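Local coordinates for protein CalS11 (Micromonospora echinospora, PDB 3TOS) that binds S-adenosyl-L-homocysteine, the demethylated form of the methyl donor, and probably acts as an O-methyltransferase in calicheamicin biosynthesis, at residues Ala186-Asp191 against Glu201-Tyr206. Residues are numbered along the deposited sequence; the frame is centred on the assembly and turned at random.
Sequences AYFDLD and EAIRPY. With SAH (S-adenosyl-L-homocysteine), chain O.
Ile-203 meets Ala-186 and Phe-188 through a single methyl, CD1, where helix 193-203 packs on strand 183-188 in the Rossmann-like fold of a class I methyltransferase. Ile-203 CD1 lies 3.8 Å from Ala-186 CB and equally 3.8 Å from Phe-188 CZ. It approaches the aromatic ring at its edge, close to the ring plane and beside CE1 and CZ, while the two side chains extend from opposite directions. The Ile-203 chain is extended at its end (chi2 169°), which carries CD1 to the strand. On the strand, Phe-188 CG stands beside its backbone N (chi1 -77°), and the ring leans part of the way back toward Ala-186, the next residue on this side of the sheet. All three residues are buried and meet by apolar packing alone. Phe-76 of neighbouring strand 72-76 touches all three, and Phe-215 also meets the Phe-188 ring; Thr-196, Val-199 and Leu-200 pack on it from the helix. Backbone hydrogen bonds tie Ala-186 and Phe-188 to strand 211-215 and Tyr-187 to strand 72-76, fixing the strand in the sheet. Within 201-206, Tyr-206 N bonds to Ile-203 O at 2.9 Å in the 3-10 segment 204-206. Beyond Phe-188 the chain leaves the sheet and lines the cofactor pocket, with Asp-189 and Asp-191 also touching the bound glutamate. Leu-190 CD2 packs on the adenine, 3.5 Å from SAH C4, and Asp-189 OD2 accepts a hydrogen bond from SAH N at 2.7 Å.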
loop_
_atom_site.group_PDB
_atom_site.type_symbol
_atom_site.label_atom_id
_atom_site.label_comp_id
_atom_site.label_asym_id
_atom_site.label_seq_id
_atom_site.Cartn_x
_atom_site.Cartn_y
_atom_site.Cartn_z
ATOM N N ALA B 186 3.200 -4.050 -29.684
ATOM C CA ALA B 186 2.913 -4.751 -30.946
ATOM C C ALA B 186 1.419 -4.987 -30.966
ATOM O O ALA B 186 0.888 -5.745 -30.113
ATOM C CB ALA B 186 3.643 -6.076 -31.013
ATOM N N TYR B 187 0.712 -4.251 -31.859
ATOM C CA TYR B 187 -0.747 -4.333 -31.959
ATOM C C TYR B 187 -1.157 -5.206 -33.136
ATOM O O TYR B 187 -1.035 -4.813 -34.297
ATOM C CB TYR B 187 -1.370 -2.914 -32.030
ATOM C CG TYR B 187 -2.847 -3.002 -31.695
ATOM C CD1 TYR B 187 -3.811 -3.262 -32.691
ATOM C CD2 TYR B 187 -3.296 -2.882 -30.376
ATOM C CE1 TYR B 187 -5.153 -3.448 -32.359
ATOM C CE2 TYR B 187 -4.633 -3.032 -30.039
ATOM C CZ TYR B 187 -5.545 -3.323 -31.023
ATOM O OH TYR B 187 -6.880 -3.483 -30.676
ATOM N N PHE B 188 -1.666 -6.396 -32.841
ATOM C CA PHE B 188 -2.096 -7.307 -33.899
ATOM C C PHE B 188 -3.541 -7.087 -34.287
ATOM O O PHE B 188 -4.466 -7.351 -33.497
ATOM C CB PHE B 188 -1.940 -8.758 -33.390
ATOM C CG PHE B 188 -0.516 -9.217 -33.414
ATOM C CD1 PHE B 188 0.375 -8.874 -32.376
ATOM C CD2 PHE B 188 -0.075 -10.001 -34.449
ATOM C CE1 PHE B 188 1.727 -9.297 -32.406
ATOM C CE2 PHE B 188 1.235 -10.440 -34.493
ATOM C CZ PHE B 188 2.172 -10.104 -33.440
ATOM N N ASP B 189 -3.741 -6.677 -35.516
ATOM C CA ASP B 189 -5.088 -6.473 -36.048
ATOM C C ASP B 189 -5.184 -6.934 -37.499
ATOM O O ASP B 189 -5.782 -6.259 -38.370
ATOM C CB ASP B 189 -5.508 -4.996 -35.949
ATOM C CG ASP B 189 -7.012 -4.807 -36.034
ATOM O OD1 ASP B 189 -7.733 -5.812 -36.105
ATOM O OD2 ASP B 189 -7.462 -3.633 -36.024
ATOM N N LEU B 190 -4.634 -8.123 -37.766
ATOM C CA LEU B 190 -4.668 -8.683 -39.126
ATOM C C LEU B 190 -5.818 -9.622 -39.327
ATOM O O LEU B 190 -6.108 -9.976 -40.492
ATOM C CB LEU B 190 -3.383 -9.504 -39.397
ATOM C CG LEU B 190 -2.041 -8.786 -39.222
ATOM C CD1 LEU B 190 -0.962 -9.850 -38.946
ATOM C CD2 LEU B 190 -1.718 -8.070 -40.541
ATOM N N ASP B 191 -6.434 -10.078 -38.226
ATOM C CA ASP B 191 -7.575 -11.056 -38.255
ATOM C C ASP B 191 -7.206 -12.496 -38.584
ATOM O O ASP B 191 -7.763 -13.411 -38.010
ATOM C CB ASP B 191 -8.736 -10.591 -39.169
ATOM C CG ASP B 191 -9.304 -9.263 -38.716
ATOM O OD1 ASP B 191 -9.585 -9.128 -37.494
ATOM O OD2 ASP B 191 -9.439 -8.322 -39.553
ATOM N N GLU B 201 6.123 -14.899 -34.702
ATOM C CA GLU B 201 7.476 -15.577 -34.732
ATOM C C GLU B 201 8.616 -14.556 -34.990
ATOM O O GLU B 201 9.699 -14.636 -34.360
ATOM C CB GLU B 201 7.463 -16.674 -35.805
ATOM C CG GLU B 201 6.657 -17.857 -35.382
ATOM C CD GLU B 201 6.220 -18.744 -36.523
ATOM O OE1 GLU B 201 6.330 -18.351 -37.709
ATOM O OE2 GLU B 201 5.694 -19.852 -36.215
ATOM N N ALA B 202 8.371 -13.634 -35.914
ATOM C CA ALA B 202 9.362 -12.624 -36.300
ATOM C C ALA B 202 9.693 -11.601 -35.179
ATOM O O ALA B 202 10.869 -11.220 -35.029
ATOM C CB ALA B 202 8.864 -11.852 -37.579
ATOM N N ILE B 203 8.675 -11.168 -34.421
ATOM C CA ILE B 203 8.915 -10.086 -33.483
ATOM C C ILE B 203 9.555 -10.554 -32.178
ATOM O O ILE B 203 10.087 -9.719 -31.440
ATOM C CB ILE B 203 7.637 -9.279 -33.144
ATOM C CG1 ILE B 203 6.627 -10.152 -32.392
ATOM C CG2 ILE B 203 7.057 -8.613 -34.377
ATOM C CD1 ILE B 203 5.475 -9.340 -31.794
ATOM N N ARG B 204 9.557 -11.863 -31.907
ATOM C CA ARG B 204 9.986 -12.331 -30.608
ATOM C C ARG B 204 11.366 -11.833 -30.155
ATOM O O ARG B 204 11.492 -11.465 -28.987
ATOM C CB ARG B 204 9.948 -13.884 -30.539
ATOM C CG ARG B 204 9.994 -14.403 -29.133
ATOM C CD ARG B 204 9.785 -15.883 -29.037
ATOM N NE ARG B 204 9.955 -16.264 -27.655
ATOM C CZ ARG B 204 9.519 -17.414 -27.170
ATOM N NH1 ARG B 204 8.902 -18.274 -27.994
ATOM N NH2 ARG B 204 9.709 -17.697 -25.884
ATOM N N PRO B 205 12.390 -11.797 -31.065
ATOM C CA PRO B 205 13.724 -11.430 -30.536
ATOM C C PRO B 205 13.830 -9.946 -30.176
ATOM O O PRO B 205 14.836 -9.509 -29.614
ATOM C CB PRO B 205 14.692 -11.827 -31.680
ATOM C CG PRO B 205 13.934 -12.707 -32.580
ATOM C CD PRO B 205 12.464 -12.320 -32.439
ATOM N N TYR B 206 12.779 -9.162 -30.485
ATOM C CA TYR B 206 12.872 -7.700 -30.324
ATOM C C TYR B 206 12.026 -7.204 -29.170
ATOM O O TYR B 206 11.983 -6.019 -28.893
ATOM C CB TYR B 206 12.471 -6.976 -31.633
ATOM C CG TYR B 206 13.364 -7.433 -32.751
ATOM C CD1 TYR B 206 14.584 -6.775 -32.994
ATOM C CD2 TYR B 206 13.002 -8.513 -33.574
ATOM C CE1 TYR B 206 15.440 -7.215 -34.017
ATOM C CE2 TYR B 206 13.854 -8.940 -34.568
ATOM C CZ TYR B 206 15.049 -8.300 -34.804
ATOM O OH TYR B 206 15.896 -8.760 -35.800
HETATM N N SAH O . -6.501 -1.423 -37.334
HETATM C CA SAH O . -7.582 -1.044 -38.300
HETATM C CB SAH O . -8.358 -2.240 -38.826
HETATM C CG SAH O . -7.476 -3.179 -39.677
HETATM S SD SAH O . -8.512 -4.246 -40.657
HETATM C C SAH O . -8.535 -0.124 -37.540
HETATM O O SAH O . -9.534 0.389 -38.130
HETATM O OXT SAH O . -8.291 0.230 -36.379
HETATM C "C5'" SAH O . -7.425 -5.630 -41.034
HETATM C "C4'" SAH O . -6.187 -5.248 -41.916
HETATM O "O4'" SAH O . -5.262 -6.344 -41.902
HETATM C "C3'" SAH O . -6.631 -5.071 -43.375
HETATM O "O3'" SAH O . -6.383 -3.712 -43.813
HETATM C "C2'" SAH O . -5.810 -6.119 -44.107
HETATM O "O2'" SAH O . -5.361 -5.734 -45.423
HETATM C "C1'" SAH O . -4.618 -6.330 -43.143
HETATM N N9 SAH O . -3.959 -7.643 -43.348
HETATM C C8 SAH O . -4.483 -8.882 -43.152
HETATM N N7 SAH O . -3.532 -9.770 -43.540
HETATM C C5 SAH O . -2.439 -9.116 -43.986
HETATM C C6 SAH O . -1.130 -9.518 -44.514
HETATM N N6 SAH O . -0.849 -10.828 -44.706
HETATM N N1 SAH O . -0.271 -8.517 -44.828
HETATM C C2 SAH O . -0.583 -7.199 -44.644
HETATM N N3 SAH O . -1.790 -6.753 -44.229
HETATM C C4 SAH O . -2.703 -7.711 -43.837
#